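Local atomic coordinates of gene product PA4716 (Pseudomonas aeruginosa, PDB entry 1U0K), a protein that is of unknown function but belongs to the PhzF family and is probably an isomerase, related to the epimerases of the diaminopimelate epimerase clan. Residues Arg6-Asp11 / Val25-Ser30; Val12-Pro17 / His273-Ala278; Gly81-Leu86 / Gln96-His101; Glu217-Gly222 / Arg254-Asp259. One frame throughout, in Å; residues are numbered along the deposited sequence.

Overall arrangement
Along the chain, interaction 1 closes first; interactions 3 and 4 follow, both nested in the loop that interaction 2 closes. Strand 6-12 links interactions 1 and 2, whose centres are about 14 Å apart, because it pairs with both 21-26 and 267-282. Helix 78-90 carries interaction 3, about 12 Å from interaction 1 between centres, and packs on interactions 1 and 2. The centres of interactions 4 and 2 are about 12 Å apart; Phe13 and the Glu15-Arg257 salt bridge join them. Thr221 of interaction 4 comes nearest the predicted active-site residue Glu48, about 6 Å between side chains. Interactions 1 and 2 touch the second subunit, and the sheet runs on into it at Ala278.

Interaction 1: Arg6-Asp11 / Val25-Ser30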
loop_
_atom_site.group_PDB
_atom_site.type_symbol
_atom_site.label_atom_id
_atom_site.label_comp_id
_atom_site.label_asym_id
_atom_site.label_seq_id
_atom_site.Cartn_x
_atom_site.Cartn_y
_atom_site.Cartn_z
ATOM N N ARG A 6 -9.302 15.667 10.138
ATOM C CA ARG A 6 -8.746 14.431 10.640
ATOM C C ARG A 6 -9.027 13.304 9.684
ATOM O O ARG A 6 -10.007 13.330 8.934
ATOM C CB ARG A 6 -9.396 14.035 11.964
ATOM C CG ARG A 6 -9.238 15.042 13.081
ATOM C CD ARG A 6 -10.229 14.856 14.228
ATOM N NE ARG A 6 -11.625 14.852 13.783
ATOM C CZ ARG A 6 -12.676 14.656 14.584
ATOM N NH1 ARG A 6 -12.513 14.454 15.893
ATOM N NH2 ARG A 6 -13.901 14.667 14.076
ATOM N N TYR A 7 -8.171 12.300 9.732
ATOM C CA TYR A 7 -8.526 10.972 9.272
ATOM C C TYR A 7 -8.277 9.970 10.383
ATOM O O TYR A 7 -7.631 10.280 11.402
ATOM C CB TYR A 7 -7.803 10.601 7.974
ATOM C CG TYR A 7 -6.323 10.358 8.113
ATOM C CD1 TYR A 7 -5.842 9.143 8.537
ATOM C CD2 TYR A 7 -5.414 11.369 7.837
ATOM C CE1 TYR A 7 -4.471 8.915 8.670
ATOM C CE2 TYR A 7 -4.036 11.149 7.953
ATOM C CZ TYR A 7 -3.583 9.926 8.384
ATOM O OH TYR A 7 -2.231 9.688 8.534
ATOM N N TRP A 8 -8.813 8.779 10.206
ATOM C CA TRP A 8 -8.751 7.735 11.215
ATOM C C TRP A 8 -8.345 6.430 10.583
ATOM O O TRP A 8 -8.828 6.102 9.511
ATOM C CB TRP A 8 -10.107 7.551 11.887
ATOM C CG TRP A 8 -10.716 8.810 12.409
ATOM C CD1 TRP A 8 -11.249 9.846 11.678
ATOM C CD2 TRP A 8 -10.890 9.171 13.784
ATOM N NE1 TRP A 8 -11.727 10.818 12.517
ATOM C CE2 TRP A 8 -11.525 10.429 13.812
ATOM C CE3 TRP A 8 -10.574 8.552 15.004
ATOM C CZ2 TRP A 8 -11.845 11.080 15.009
ATOM C CZ3 TRP A 8 -10.894 9.200 16.179
ATOM C CH2 TRP A 8 -11.526 10.442 16.171
ATOM N N GLN A 9 -7.496 5.673 11.270
ATOM C CA GLN A 9 -7.086 4.344 10.856
ATOM C C GLN A 9 -7.899 3.330 11.639
ATOM O O GLN A 9 -7.917 3.356 12.855
ATOM C CB GLN A 9 -5.578 4.144 11.113
ATOM C CG GLN A 9 -5.053 2.763 10.782
ATOM C CD GLN A 9 -5.136 2.413 9.310
ATOM O OE1 GLN A 9 -5.201 3.299 8.453
ATOM N NE2 GLN A 9 -5.145 1.120 9.014
ATOM N N LEU A 10 -8.622 2.480 10.920
ATOM C CA LEU A 10 -9.488 1.458 11.497
ATOM C C LEU A 10 -9.139 0.102 10.912
ATOM O O LEU A 10 -8.582 0.019 9.827
ATOM C CB LEU A 10 -10.958 1.745 11.146
ATOM C CG LEU A 10 -11.712 2.793 11.957
ATOM C CD1 LEU A 10 -11.159 4.169 11.786
ATOM C CD2 LEU A 10 -13.178 2.775 11.560
ATOM N N ASP A 11 -9.509 -0.956 11.618
ATOM C CA ASP A 11 -9.527 -2.296 11.042
ATOM C C ASP A 11 -10.945 -2.820 10.996
ATOM O O ASP A 11 -11.664 -2.749 11.987
ATOM C CB ASP A 11 -8.690 -3.243 11.879
ATOM C CG ASP A 11 -7.228 -2.985 11.743
ATOM O OD1 ASP A 11 -6.781 -2.570 10.645
ATOM O OD2 ASP A 11 -6.448 -3.163 12.691
ATOM N N VAL A 25 -10.482 6.494 7.161
ATOM C CA VAL A 25 -11.758 7.194 7.088
ATOM C C VAL A 25 -11.544 8.674 7.345
ATOM O O VAL A 25 -10.960 9.037 8.351
ATOM C CB VAL A 25 -12.743 6.674 8.153
ATOM C CG1 VAL A 25 -14.093 7.414 8.063
ATOM C CG2 VAL A 25 -12.941 5.172 8.039
ATOM N N PHE A 26 -12.007 9.518 6.434
ATOM C CA PHE A 26 -11.977 10.967 6.591
ATOM C C PHE A 26 -13.410 11.352 6.969
ATOM O O PHE A 26 -14.313 11.247 6.157
ATOM C CB PHE A 26 -11.534 11.652 5.290
ATOM C CG PHE A 26 -10.081 11.447 4.938
ATOM C CD1 PHE A 26 -9.604 10.202 4.570
ATOM C CD2 PHE A 26 -9.190 12.525 4.961
ATOM C CE1 PHE A 26 -8.255 10.024 4.234
ATOM C CE2 PHE A 26 -7.862 12.348 4.606
ATOM C CZ PHE A 26 -7.402 11.114 4.258
ATOM N N ASP A 27 -13.628 11.777 8.207
ATOM C CA ASP A 27 -14.998 11.997 8.677
ATOM C C ASP A 27 -15.643 13.282 8.182
ATOM O O ASP A 27 -16.868 13.415 8.251
ATOM C CB ASP A 27 -15.079 11.921 10.201
ATOM C CG ASP A 27 -14.378 13.053 10.870
ATOM O OD1 ASP A 27 -13.145 13.083 10.825
ATOM O OD2 ASP A 27 -14.995 13.955 11.466
ATOM N N ASP A 28 -14.845 14.220 7.687
ATOM C CA ASP A 28 -15.402 15.399 7.040
ATOM C C ASP A 28 -14.464 15.866 5.937
ATOM O O ASP A 28 -13.513 16.627 6.173
ATOM C CB ASP A 28 -15.675 16.508 8.051
ATOM C CG ASP A 28 -16.342 17.711 7.421
ATOM O OD1 ASP A 28 -16.430 17.785 6.171
ATOM O OD2 ASP A 28 -16.806 18.651 8.110
ATOM N N ALA A 29 -14.758 15.395 4.730
ATOM C CA ALA A 29 -13.936 15.639 3.559
ATOM C C ALA A 29 -14.491 16.777 2.710
ATOM O O ALA A 29 -14.183 16.868 1.519
ATOM C CB ALA A 29 -13.838 14.362 2.733
ATOM N N SER A 30 -15.287 17.651 3.326
ATOM C CA SER A 30 -15.939 18.759 2.612
ATOM C C SER A 30 -14.969 19.710 1.903
ATOM O O SER A 30 -15.348 20.345 0.926
ATOM C CB SER A 30 -16.832 19.573 3.567
ATOM O OG SER A 30 -17.916 18.798 4.049
HETATM O O HOH W 1 -11.816 14.487 7.322
HETATM O O HOH W 2 -12.297 15.876 9.732
#
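Two torsions bring Arg6 and Asp27 together. CB of Asp27 points to strand 6-12, and CG sits between the backbone N and the carbonyl carbon (chi1 68°). The Arg6 chain bends at chi3 (-55°), where NE turns back to Asp27. Arg6 NH2 then forms a salt bridge with Asp27 OD2 at 2.9 Å. The guanidinium comes from above the carboxylate plane, and the two planes are 67° apart. The other oxygen, Asp27 OD1, takes a longer hydrogen bond of 3.2 Å from Trp8 NE1. Asp27 OD1 lies almost in the plane of the indole, while the indole N-H meets the carboxylate from above. Trp8 CZ2 also packs over one face of the Arg6 guanidinium.

The backbones pair as antiparallel strands. Trp8 N gives a bond of 2.8 Å to Val25 O, and Val25 N gives one of 2.9 Å to Trp8 O. Beyond the paired residues a water takes over: it donates to Arg6 O and accepts from Asp28 N. A second water joins Arg6 N to Asp27 OD1. On the sheet face of Tyr7 and Phe26, Tyr7 CB sits 3.6 Å from the centroid of the Phe26 ring, almost on the ring normal, as a CH-pi contact. Phe51 stacks on Phe26, and Trp40 meets it edge-to-face.

One carboxylate thus joins two residues of the facing strand. Its charge is probably balanced by Arg6, and the indole N-H and a water share its second oxygen. These bonds lie at the open end of the hairpin, just where the strand pairing stops.

Interaction 2: Val12-Pro17 / His273-Ala278; sequences VFAERP and HVQLLA
Gln275 reaches across to the loop 12-17 with a side chain bent at chi2 (-58°). Its CB points to the loop. CG then lies 3.4 Å from Ala14 O and also packs on the carbonyl carbon of Arg16 and the ring nitrogen of Pro17. CD passes Ala14 O a little farther off. At the tip, NE2 donates a hydrogen bond of 2.9 Å to Ala14 O, with an N-H...O angle of 163°. The acceptor lies near the plane of the amide. Gln275 OE1 is bonded to Ser116 OG, so both ends of the amide are held and its rotation is fixed.

His273 O serves the loop from the strand side. Ala14 N donates to it at 3.0 Å from above the carbonyl plane, and Phe13 N adds a weak bond. The His273 ring runs past Glu15, with CD2 3.5 Å from Glu15 CG. Glu15 OE1 is in a salt bridge with Arg257. Farther along the strand, Pro17 CB packs on Leu277 CD1 at 4.0 Å.

Val12 and Val274 form an antiparallel non-hydrogen-bonded pair, their side chains on the same face beside helix 78-90. The loop turns off strand 6-12 directly after this pair. Leu277 and Ala278 both face Gln9, a classic beta bulge. The arrangement is that of a hairpin loop folded back over a neighbouring antiparallel strand.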
loop_
_atom_site.group_PDB
_atom_site.type_symbol
_atom_site.label_atom_id
_atom_site.label_comp_id
_atom_site.label_asym_id
_atom_site.label_seq_id
_atom_site.Cartn_x
_atom_site.Cartn_y
_atom_site.Cartn_z
ATOM N N VAL A 12 -11.328 -3.365 9.846
ATOM C CA VAL A 12 -12.668 -3.907 9.640
ATOM C C VAL A 12 -12.578 -5.431 9.487
ATOM O O VAL A 12 -11.617 -5.953 8.901
ATOM C CB VAL A 12 -13.324 -3.284 8.394
ATOM C CG1 VAL A 12 -14.769 -3.788 8.225
ATOM C CG2 VAL A 12 -13.294 -1.752 8.467
ATOM N N PHE A 13 -13.589 -6.125 10.007
ATOM C CA PHE A 13 -13.569 -7.588 10.167
ATOM C C PHE A 13 -12.436 -7.996 11.110
ATOM O O PHE A 13 -11.645 -8.904 10.822
ATOM C CB PHE A 13 -13.471 -8.305 8.821
ATOM C CG PHE A 13 -14.562 -7.927 7.844
ATOM C CD1 PHE A 13 -14.249 -7.328 6.632
ATOM C CD2 PHE A 13 -15.892 -8.181 8.131
ATOM C CE1 PHE A 13 -15.231 -6.988 5.727
ATOM C CE2 PHE A 13 -16.892 -7.839 7.222
ATOM C CZ PHE A 13 -16.561 -7.245 6.022
ATOM N N ALA A 14 -12.395 -7.320 12.254
ATOM C CA ALA A 14 -11.286 -7.383 13.199
ATOM C C ALA A 14 -11.825 -7.353 14.622
ATOM O O ALA A 14 -12.440 -6.376 15.046
ATOM C CB ALA A 14 -10.329 -6.196 12.961
ATOM N N GLU A 15 -11.605 -8.434 15.369
ATOM C CA GLU A 15 -12.001 -8.472 16.767
ATOM C C GLU A 15 -10.906 -7.935 17.685
ATOM O O GLU A 15 -11.175 -7.634 18.842
ATOM C CB GLU A 15 -12.425 -9.886 17.173
ATOM C CG GLU A 15 -13.580 -10.385 16.320
ATOM C CD GLU A 15 -14.291 -11.612 16.852
ATOM O OE1 GLU A 15 -14.687 -12.461 16.015
ATOM O OE2 GLU A 15 -14.487 -11.724 18.082
ATOM N N ARG A 16 -9.684 -7.820 17.161
ATOM C CA ARG A 16 -8.578 -7.157 17.852
ATOM C C ARG A 16 -7.863 -6.194 16.903
ATOM O O ARG A 16 -7.901 -6.376 15.697
ATOM C CB ARG A 16 -7.561 -8.187 18.336
ATOM C CG ARG A 16 -8.050 -9.087 19.443
ATOM C CD ARG A 16 -6.962 -9.994 19.985
ATOM N NE ARG A 16 -6.274 -10.699 18.909
ATOM C CZ ARG A 16 -6.696 -11.831 18.350
ATOM N NH1 ARG A 16 -7.810 -12.425 18.760
ATOM N NH2 ARG A 16 -5.987 -12.380 17.373
ATOM N N PRO A 17 -7.191 -5.181 17.437
ATOM C CA PRO A 17 -6.414 -4.276 16.583
ATOM C C PRO A 17 -5.284 -4.986 15.845
ATOM O O PRO A 17 -4.785 -6.015 16.313
ATOM C CB PRO A 17 -5.843 -3.249 17.564
ATOM C CG PRO A 17 -6.012 -3.831 18.914
ATOM C CD PRO A 17 -7.126 -4.798 18.858
ATOM N N HIS A 273 -16.850 -7.021 13.035
ATOM C CA HIS A 273 -16.264 -6.209 14.083
ATOM C C HIS A 273 -15.313 -5.156 13.504
ATOM O O HIS A 273 -14.679 -5.373 12.467
ATOM C CB HIS A 273 -15.547 -7.095 15.107
ATOM C CG HIS A 273 -16.476 -7.966 15.895
ATOM N ND1 HIS A 273 -17.148 -7.518 17.011
ATOM C CD2 HIS A 273 -16.854 -9.254 15.720
ATOM C CE1 HIS A 273 -17.905 -8.493 17.489
ATOM N NE2 HIS A 273 -17.737 -9.559 16.729
ATOM N N VAL A 274 -15.235 -4.021 14.183
ATOM C CA VAL A 274 -14.405 -2.901 13.770
ATOM C C VAL A 274 -13.641 -2.359 14.968
ATOM O O VAL A 274 -14.211 -2.164 16.031
ATOM C CB VAL A 274 -15.258 -1.766 13.160
ATOM C CG1 VAL A 274 -14.363 -0.611 12.720
ATOM C CG2 VAL A 274 -16.104 -2.290 11.991
ATOM N N GLN A 275 -12.345 -2.131 14.781
ATOM C CA GLN A 275 -11.498 -1.515 15.787
ATOM C C GLN A 275 -10.980 -0.177 15.289
ATOM O O GLN A 275 -10.665 -0.037 14.118
ATOM C CB GLN A 275 -10.295 -2.412 16.080
ATOM C CG GLN A 275 -10.656 -3.840 16.429
ATOM C CD GLN A 275 -11.588 -3.954 17.629
ATOM O OE1 GLN A 275 -11.380 -3.308 18.658
ATOM N NE2 GLN A 275 -12.614 -4.776 17.495
ATOM N N LEU A 276 -10.855 0.784 16.196
ATOM C CA LEU A 276 -10.280 2.090 15.892
ATOM C C LEU A 276 -8.839 2.119 16.412
ATOM O O LEU A 276 -8.594 1.858 17.587
ATOM C CB LEU A 276 -11.106 3.194 16.537
ATOM C CG LEU A 276 -12.354 3.682 15.805
ATOM C CD1 LEU A 276 -13.368 2.573 15.644
ATOM C CD2 LEU A 276 -12.958 4.852 16.566
ATOM N N LEU A 277 -7.894 2.411 15.531
ATOM C CA LEU A 277 -6.466 2.321 15.861
ATOM C C LEU A 277 -5.762 3.653 16.089
ATOM O O LEU A 277 -4.882 3.727 16.947
ATOM C CB LEU A 277 -5.724 1.567 14.759
ATOM C CG LEU A 277 -5.711 0.043 14.862
ATOM C CD1 LEU A 277 -7.084 -0.592 14.816
ATOM C CD2 LEU A 277 -4.822 -0.509 13.756
ATOM N N ALA A 278 -6.092 4.675 15.306
ATOM C CA ALA A 278 -5.389 5.958 15.361
ATOM C C ALA A 278 -6.254 7.088 14.855
ATOM O O ALA A 278 -7.094 6.906 13.964
ATOM C CB ALA A 278 -4.108 5.906 14.543
#

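Interaction 3: Gly81-Leu86 / Gln96-His101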
loop_
_atom_site.group_PDB
_atom_site.type_symbol
_atom_site.label_atom_id
_atom_site.label_comp_id
_atom_site.label_asym_id
_atom_site.label_seq_id
_atom_site.Cartn_x
_atom_site.Cartn_y
_atom_site.Cartn_z
ATOM N N GLY A 81 -16.723 0.433 8.450
ATOM C CA GLY A 81 -15.761 1.247 9.192
ATOM C C GLY A 81 -16.286 2.643 9.454
ATOM O O GLY A 81 -16.173 3.154 10.567
ATOM N N ALA A 82 -16.877 3.265 8.439
ATOM C CA ALA A 82 -17.495 4.567 8.618
ATOM C C ALA A 82 -18.580 4.550 9.704
ATOM O O ALA A 82 -18.629 5.436 10.556
ATOM C CB ALA A 82 -18.058 5.076 7.303
ATOM N N ALA A 83 -19.438 3.534 9.698
ATOM C CA ALA A 83 -20.499 3.402 10.701
ATOM C C ALA A 83 -19.923 3.347 12.114
ATOM O O ALA A 83 -20.428 3.998 13.024
ATOM C CB ALA A 83 -21.371 2.177 10.412
ATOM N N ALA A 84 -18.868 2.568 12.292
ATOM C CA ALA A 84 -18.230 2.428 13.589
ATOM C C ALA A 84 -17.649 3.758 14.066
ATOM O O ALA A 84 -17.796 4.127 15.237
ATOM C CB ALA A 84 -17.147 1.370 13.529
ATOM N N LEU A 85 -16.998 4.476 13.155
ATOM C CA LEU A 85 -16.409 5.756 13.486
ATOM C C LEU A 85 -17.492 6.762 13.845
ATOM O O LEU A 85 -17.344 7.495 14.813
ATOM C CB LEU A 85 -15.514 6.289 12.356
ATOM C CG LEU A 85 -14.965 7.687 12.650
ATOM C CD1 LEU A 85 -14.027 7.653 13.856
ATOM C CD2 LEU A 85 -14.290 8.288 11.454
ATOM N N LEU A 86 -18.585 6.796 13.085
ATOM C CA LEU A 86 -19.676 7.723 13.389
ATOM C C LEU A 86 -20.268 7.452 14.774
ATOM O O LEU A 86 -20.626 8.387 15.474
ATOM C CB LEU A 86 -20.754 7.656 12.313
ATOM C CG LEU A 86 -20.324 8.196 10.950
ATOM C CD1 LEU A 86 -21.382 7.875 9.909
ATOM C CD2 LEU A 86 -20.080 9.685 10.975
ATOM N N GLN A 96 -27.034 2.199 17.061
ATOM C CA GLN A 96 -27.155 3.403 16.252
ATOM C C GLN A 96 -27.437 2.994 14.817
ATOM O O GLN A 96 -26.959 1.952 14.369
ATOM C CB GLN A 96 -25.858 4.213 16.310
ATOM C CG GLN A 96 -25.437 4.620 17.711
ATOM C CD GLN A 96 -26.397 5.596 18.359
ATOM O OE1 GLN A 96 -26.811 6.556 17.683
ATOM N NE2 GLN A 96 -26.749 5.404 19.549
ATOM N N HIS A 97 -28.217 3.814 14.119
ATOM C CA HIS A 97 -28.553 3.609 12.718
ATOM C C HIS A 97 -28.032 4.768 11.873
ATOM O O HIS A 97 -28.030 5.913 12.306
ATOM C CB HIS A 97 -30.067 3.471 12.548
ATOM C CG HIS A 97 -30.640 2.292 13.264
ATOM N ND1 HIS A 97 -30.919 2.305 14.613
ATOM C CD2 HIS A 97 -30.985 1.062 12.818
ATOM C CE1 HIS A 97 -31.411 1.132 14.968
ATOM N NE2 HIS A 97 -31.462 0.360 13.897
ATOM N N TRP A 98 -27.573 4.440 10.670
ATOM C CA TRP A 98 -26.907 5.372 9.770
ATOM C C TRP A 98 -27.374 5.124 8.350
ATOM O O TRP A 98 -27.756 4.012 8.005
ATOM C CB TRP A 98 -25.384 5.163 9.814
ATOM C CG TRP A 98 -24.845 5.079 11.175
ATOM C CD1 TRP A 98 -24.493 3.952 11.858
ATOM C CD2 TRP A 98 -24.592 6.178 12.053
ATOM N NE1 TRP A 98 -24.042 4.288 13.109
ATOM C CE2 TRP A 98 -24.085 5.648 13.254
ATOM C CE3 TRP A 98 -24.736 7.565 11.943
ATOM C CZ2 TRP A 98 -23.741 6.454 14.344
ATOM C CZ3 TRP A 98 -24.400 8.360 13.033
ATOM C CH2 TRP A 98 -23.906 7.802 14.207
ATOM N N THR A 99 -27.329 6.158 7.523
ATOM C CA THR A 99 -27.538 6.014 6.091
ATOM C C THR A 99 -26.355 6.624 5.376
ATOM O O THR A 99 -26.031 7.792 5.588
ATOM C CB THR A 99 -28.824 6.718 5.658
ATOM O OG1 THR A 99 -29.930 6.170 6.390
ATOM C CG2 THR A 99 -29.131 6.438 4.187
ATOM N N LEU A 100 -25.697 5.840 4.534
ATOM C CA LEU A 100 -24.599 6.348 3.729
ATOM C C LEU A 100 -24.988 6.367 2.256
ATOM O O LEU A 100 -25.441 5.368 1.715
ATOM C CB LEU A 100 -23.325 5.525 3.966
ATOM C CG LEU A 100 -22.809 5.562 5.403
ATOM C CD1 LEU A 100 -21.591 4.660 5.544
ATOM C CD2 LEU A 100 -22.478 6.978 5.846
ATOM N N HIS A 101 -24.802 7.513 1.616
ATOM C CA HIS A 101 -25.213 7.705 0.231
ATOM C C HIS A 101 -24.010 7.629 -0.687
ATOM O O HIS A 101 -23.107 8.447 -0.601
ATOM C CB HIS A 101 -25.918 9.055 0.070
ATOM C CG HIS A 101 -27.236 9.114 0.767
ATOM N ND1 HIS A 101 -28.369 8.504 0.267
ATOM C CD2 HIS A 101 -27.600 9.686 1.936
ATOM C CE1 HIS A 101 -29.374 8.704 1.103
ATOM N NE2 HIS A 101 -28.934 9.419 2.124
#
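Helix 78-90 packs on strand 96-101 within the beta-alpha-beta unit made by strand 60-67, the helix and strand 96-101. The segments 81-86 and 96-101 run at 130° to each other, and their axes come within 9.3 Å. Trp98 and Leu86 carry most of the contact. Leu86 CB sits over one face of the indole, 3.6 Å from the centroid of the six-membered ring and 9° off its normal. This is a CH-pi contact. Leu86 CD1 reaches Trp98 CE3, and Leu86 O approaches Trp98 CH2 to 3.6 Å. The side chains of Leu86 and Trp98 cross at a slant.

The five-membered part of the indole meets the previous turn of the helix. Ala83 CB touches Trp98 CD1 at 3.9 Å. Trp98 NE1 also comes within 3.6 Å of Ala83 O. Trp98 NE1 forms its hydrogen bond with Ser111 OG on strand 106-114, so the indole is anchored to the next strand while the helix packs on it. Arg59 makes a cation-pi contact with Trp98.

Two residues along the strand, Leu100 points to the helix as Trp98 does. Its CD1 meets Ala82 CB at 4.0 Å, and its CD2 meets Leu86 CD1 at 4.3 Å. Leu86 therefore lies against both strand residues. Phe61 of strand 60-67 packs on both Leu86 and Leu100.

All five touching residues are buried and meet by apolar packing. This is the helix-on-sheet packing of a beta-alpha-beta crossover, whose strands 60-67 and 96-101 lie parallel side by side.

Interaction 4: Glu217-Gly222 / Arg254-Asp259; sequences EDVATG and RPSRLD
Thr221 OG1 donates a hydrogen bond of 2.6 Å to Asp218 OD2. The bond spans Val219 and Ala220, which face segment 254-259. The same hydroxyl oxygen is also bonded to Gln248 NE2. Asp218 OD1 is held by Asn21 ND2, so both carboxylate oxygens have partners.

The segments meet by packing alone, without a hydrogen bond between them. Val219 CG1, anti to the backbone N (chi1 174°), lies 3.5 Å from Arg254 O and equally far from Ser256 OG. Those two atoms are themselves joined, since Ser256 OG donates to Arg254 O at 2.8 Å. The methyl thus packs on a carbonyl and hydroxyl already paired with each other. Val219 CG2 touches Arg254 CD and lies at the edge of the guanidinium, near its plane. Arg254 NE is bonded to Gly20 O, and NH2 forms a salt bridge with Glu43 of the second subunit. Ala220 CB meets Ser256 CB and Leu258 CD1, both at 4.1 Å. Leu258 CD2 reaches Thr221 N at 4.0 Å.

The loop 217-222 leads into helix 222-234, with Thr221 at its N-cap position. Strand 256-262 runs beside the loop, between strands 244-248 and 267-282, and Phe13 packs on Ala220 and Leu258.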
loop_
_atom_site.group_PDB
_atom_site.type_symbol
_atom_site.label_atom_id
_atom_site.label_comp_id
_atom_site.label_asym_id
_atom_site.label_seq_id
_atom_site.Cartn_x
_atom_site.Cartn_y
_atom_site.Cartn_z
ATOM N N GLU A 217 -3.294 -8.354 -2.802
ATOM C CA GLU A 217 -4.457 -9.153 -2.452
ATOM C C GLU A 217 -5.240 -8.427 -1.374
ATOM O O GLU A 217 -4.656 -7.891 -0.438
ATOM C CB GLU A 217 -4.022 -10.540 -1.961
ATOM C CG GLU A 217 -5.166 -11.534 -1.840
ATOM C CD GLU A 217 -4.733 -12.888 -1.303
ATOM O OE1 GLU A 217 -3.512 -13.154 -1.284
ATOM O OE2 GLU A 217 -5.618 -13.677 -0.898
ATOM N N ASP A 218 -6.565 -8.407 -1.507
ATOM C CA ASP A 218 -7.424 -7.764 -0.521
ATOM C C ASP A 218 -7.649 -8.743 0.622
ATOM O O ASP A 218 -7.887 -9.921 0.383
ATOM C CB ASP A 218 -8.756 -7.367 -1.172
ATOM C CG ASP A 218 -9.564 -6.362 -0.346
ATOM O OD1 ASP A 218 -9.001 -5.629 0.500
ATOM O OD2 ASP A 218 -10.799 -6.226 -0.510
ATOM N N VAL A 219 -7.574 -8.247 1.851
ATOM C CA VAL A 219 -7.729 -9.066 3.055
ATOM C C VAL A 219 -9.164 -9.593 3.200
ATOM O O VAL A 219 -9.371 -10.767 3.492
ATOM C CB VAL A 219 -7.343 -8.263 4.322
ATOM C CG1 VAL A 219 -7.649 -9.046 5.594
ATOM C CG2 VAL A 219 -5.859 -7.851 4.275
ATOM N N ALA A 220 -10.152 -8.719 3.011
ATOM C CA ALA A 220 -11.549 -9.065 3.267
ATOM C C ALA A 220 -12.468 -8.084 2.544
ATOM O O ALA A 220 -12.534 -6.916 2.917
ATOM C CB ALA A 220 -11.828 -9.056 4.761
ATOM N N THR A 221 -13.188 -8.576 1.534
ATOM C CA THR A 221 -13.871 -7.739 0.556
ATOM C C THR A 221 -15.379 -7.717 0.806
ATOM O O THR A 221 -16.096 -8.629 0.399
ATOM C CB THR A 221 -13.567 -8.276 -0.859
ATOM O OG1 THR A 221 -12.147 -8.436 -1.022
ATOM C CG2 THR A 221 -13.956 -7.293 -1.943
ATOM N N GLY A 222 -15.860 -6.669 1.466
ATOM C CA GLY A 222 -17.276 -6.550 1.772
ATOM C C GLY A 222 -18.157 -6.443 0.538
ATOM O O GLY A 222 -19.319 -6.877 0.558
ATOM N N ARG A 254 -3.653 -12.601 7.605
ATOM C CA ARG A 254 -4.683 -11.791 8.250
ATOM C C ARG A 254 -6.046 -12.469 8.076
ATOM O O ARG A 254 -6.957 -11.908 7.459
ATOM C CB ARG A 254 -4.690 -10.369 7.669
ATOM C CG ARG A 254 -3.576 -9.498 8.245
ATOM C CD ARG A 254 -3.404 -8.155 7.570
ATOM N NE ARG A 254 -4.197 -7.105 8.216
ATOM C CZ ARG A 254 -3.815 -6.387 9.278
ATOM N NH1 ARG A 254 -2.626 -6.560 9.837
ATOM N NH2 ARG A 254 -4.628 -5.456 9.769
ATOM N N PRO A 255 -6.189 -13.672 8.635
ATOM C CA PRO A 255 -7.446 -14.413 8.522
ATOM C C PRO A 255 -8.569 -13.612 9.162
ATOM O O PRO A 255 -8.411 -13.079 10.263
ATOM C CB PRO A 255 -7.169 -15.711 9.286
ATOM C CG PRO A 255 -6.059 -15.376 10.213
ATOM C CD PRO A 255 -5.206 -14.400 9.453
ATOM N N SER A 256 -9.679 -13.510 8.448
ATOM C CA SER A 256 -10.779 -12.631 8.818
ATOM C C SER A 256 -12.101 -13.344 8.598
ATOM O O SER A 256 -12.207 -14.232 7.748
ATOM C CB SER A 256 -10.753 -11.353 7.978
ATOM O OG SER A 256 -9.482 -10.725 8.040
ATOM N N ARG A 257 -13.100 -12.932 9.366
ATOM C CA ARG A 257 -14.439 -13.499 9.300
ATOM C C ARG A 257 -15.427 -12.412 8.918
ATOM O O ARG A 257 -15.458 -11.344 9.531
ATOM C CB ARG A 257 -14.822 -14.094 10.648
ATOM C CG ARG A 257 -13.940 -15.245 11.078
ATOM C CD ARG A 257 -14.311 -15.835 12.424
ATOM N NE ARG A 257 -13.832 -15.011 13.535
ATOM C CZ ARG A 257 -12.563 -14.936 13.946
ATOM N NH1 ARG A 257 -11.601 -15.638 13.348
ATOM N NH2 ARG A 257 -12.246 -14.146 14.968
ATOM N N LEU A 258 -16.217 -12.689 7.890
ATOM C CA LEU A 258 -17.217 -11.767 7.386
ATOM C C LEU A 258 -18.572 -12.422 7.634
ATOM O O LEU A 258 -18.836 -13.515 7.128
ATOM C CB LEU A 258 -17.013 -11.516 5.889
ATOM C CG LEU A 258 -15.663 -10.953 5.420
ATOM C CD1 LEU A 258 -14.595 -12.039 5.258
ATOM C CD2 LEU A 258 -15.822 -10.197 4.112
ATOM N N ASP A 259 -19.411 -11.779 8.436
ATOM C CA ASP A 259 -20.748 -12.289 8.736
ATOM C C ASP A 259 -21.695 -11.923 7.610
ATOM O O ASP A 259 -21.731 -10.782 7.171
ATOM C CB ASP A 259 -21.266 -11.713 10.060
ATOM C CG ASP A 259 -20.402 -12.099 11.239
ATOM O OD1 ASP A 259 -19.767 -13.174 11.184
ATOM O OD2 ASP A 259 -20.282 -11.400 12.268
#